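Local coordinates for glutathione S-transferase (Ceriporiopsis subvermispora, PDB 6J3E), which transfers glutathione to electrophilic substrates as a serine-type glutathione S-transferase of a white-rot fungus, related by family to bacterial LigE-type etherases, at the interface of chains A and B. Coordinates in Å, arbitrary orientation; residue numbers count along the deposited sequence, not the author numbering. Chains: chain A/B, glutathione S-transferase.

The interface of chains A and B. Residues chain A 107, 109-111, 113-114; chain B 115, 188-189, 199, 207.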
# COMPACT_ATOMS: atom_id res chain seq x y z
N GLU A 107 -15.04 -2.04 -8.63
CA GLU A 107 -13.95 -2.96 -8.90
C GLU A 107 -12.64 -2.49 -8.30
O GLU A 107 -11.70 -3.29 -8.19
CB GLU A 107 -13.77 -3.16 -10.40
CG GLU A 107 -14.78 -4.08 -11.04
CD GLU A 107 -14.42 -4.47 -12.48
OE1 GLU A 107 -13.27 -4.21 -12.91
OE2 GLU A 107 -15.30 -5.03 -13.17
N ASP A 109 -12.43 -0.99 -5.16
CA ASP A 109 -12.67 -0.62 -3.77
C ASP A 109 -11.62 -1.23 -2.85
O ASP A 109 -11.07 -0.55 -1.97
CB ASP A 109 -14.06 -1.04 -3.34
CG ASP A 109 -14.35 -0.68 -1.92
OD1 ASP A 109 -13.91 -1.42 -1.01
OD2 ASP A 109 -15.01 0.35 -1.70
N ALA A 110 -11.35 -2.53 -3.01
CA ALA A 110 -10.31 -3.17 -2.21
C ALA A 110 -8.93 -2.60 -2.56
O ALA A 110 -8.11 -2.38 -1.66
CB ALA A 110 -10.37 -4.68 -2.39
N LEU A 111 -8.68 -2.33 -3.83
CA LEU A 111 -7.41 -1.72 -4.22
C LEU A 111 -7.24 -0.33 -3.63
O LEU A 111 -6.13 0.05 -3.25
CB LEU A 111 -7.29 -1.67 -5.74
CG LEU A 111 -6.87 -3.00 -6.33
CD1 LEU A 111 -7.03 -2.98 -7.86
CD2 LEU A 111 -5.44 -3.26 -5.96
N ALA A 113 -8.55 0.63 -0.72
CA ALA A 113 -8.23 0.43 0.68
C ALA A 113 -6.77 0.05 0.85
O ALA A 113 -6.12 0.47 1.82
CB ALA A 113 -9.12 -0.65 1.29
N ALA A 114 -6.24 -0.74 -0.09
CA ALA A 114 -4.82 -1.06 -0.06
C ALA A 114 -3.99 0.19 -0.36
O ALA A 114 -2.94 0.42 0.25
CB ALA A 114 -4.50 -2.18 -1.04
N PHE B 115 -0.65 -1.38 -4.49
CA PHE B 115 -0.94 -2.58 -3.73
C PHE B 115 0.35 -3.35 -3.46
O PHE B 115 0.58 -3.82 -2.34
CB PHE B 115 -1.97 -3.45 -4.45
CG PHE B 115 -1.98 -4.89 -4.00
CD1 PHE B 115 -2.78 -5.29 -2.93
CD2 PHE B 115 -1.18 -5.83 -4.61
CE1 PHE B 115 -2.77 -6.61 -2.49
CE2 PHE B 115 -1.15 -7.13 -4.17
CZ PHE B 115 -1.95 -7.53 -3.12
N TRP B 188 -9.09 -4.66 3.79
CA TRP B 188 -9.15 -4.13 2.43
C TRP B 188 -10.18 -4.85 1.59
O TRP B 188 -10.91 -4.23 0.81
CB TRP B 188 -7.79 -4.22 1.73
CG TRP B 188 -6.65 -3.65 2.47
CD1 TRP B 188 -6.70 -2.78 3.50
CD2 TRP B 188 -5.26 -3.93 2.24
NE1 TRP B 188 -5.44 -2.50 3.94
CE2 TRP B 188 -4.53 -3.19 3.18
CE3 TRP B 188 -4.57 -4.73 1.32
CZ2 TRP B 188 -3.13 -3.22 3.24
CZ3 TRP B 188 -3.19 -4.76 1.37
CH2 TRP B 188 -2.48 -4.02 2.34
N LEU B 189 -10.24 -6.18 1.70
CA LEU B 189 -11.13 -6.97 0.86
C LEU B 189 -12.58 -6.86 1.28
O LEU B 189 -13.45 -7.42 0.59
CB LEU B 189 -10.71 -8.45 0.88
CG LEU B 189 -9.51 -8.75 -0.00
CD1 LEU B 189 -8.95 -10.15 0.26
CD2 LEU B 189 -9.90 -8.56 -1.45
N PHE B 199 -9.83 -9.09 -5.36
CA PHE B 199 -9.77 -7.65 -5.20
C PHE B 199 -10.76 -6.92 -6.10
O PHE B 199 -11.40 -5.96 -5.66
CB PHE B 199 -8.34 -7.17 -5.44
CG PHE B 199 -7.56 -7.01 -4.18
CD1 PHE B 199 -7.03 -8.12 -3.54
CD2 PHE B 199 -7.41 -5.78 -3.61
CE1 PHE B 199 -6.36 -8.01 -2.38
CE2 PHE B 199 -6.74 -5.66 -2.44
CZ PHE B 199 -6.20 -6.79 -1.82
N ALA B 207 -3.30 -8.82 -8.12
CA ALA B 207 -3.24 -8.69 -6.67
C ALA B 207 -3.60 -10.01 -5.98
O ALA B 207 -2.90 -10.43 -5.05
CB ALA B 207 -4.14 -7.55 -6.20
O HOH W 1 -10.21 -3.81 -6.20
O HOH W 2 -13.33 -3.78 -0.44
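B:Trp188 lays one face of its indole on the helix A:109-136, where A:Ala114 CB stands over the six-membered ring, 3.8 Å from that ring's centroid, and A:Ala114 CA over the five-membered one, a CH-pi arrangement. On the same face, nearer the rim, lies A:Ala113 O, while A:Ala113 CB packs on B:Trp188 CA at 3.7 Å. The torsion that sets CG anti to the carbonyl carbon (chi1 -52°) directs the indole along the alanine ridge. One turn back, the A:Ala110 methyl fits between the B:Trp188 carbonyl and B:Phe199, its CB 3.4 Å from ring carbon CD2. B:Phe199 presents its edge, with A:Leu111 N in the ring plane. A:Leu111 crosses both phenylalanine side chains at about a right angle, and its CD2 reaches B:Phe115 CB at 3.8 Å. An alanine in place of B:Trp188 would probably leave A:Ala114, and the carbonyl oxygen of A:Ala113, without the indole face and open a gap beside the helix.

Polar groups meet through water. Water 1 is held 2.5 Å from B:Phe199 O and also meets A:Glu107 O and A:Leu111 N, joining the backbones at the start of the helix. Water 2 links the carboxylate oxygen A:Asp109 OD1 to B:Trp188 O, 2.8 Å from the latter.

Behind this shell, B:Leu189 CD2 and B:Ala207 CB clasp B:Phe199 from opposite faces, both toward the rim. B:Ala207 CB also sits 3.6 Å above the centre of the B:Phe115 ring, and so probably helps to fix the turn of both rings. The patch, repeated by two-fold symmetry, joins the subunits largely by apolar packing, consistent with the dimer common among glutathione S-transferases.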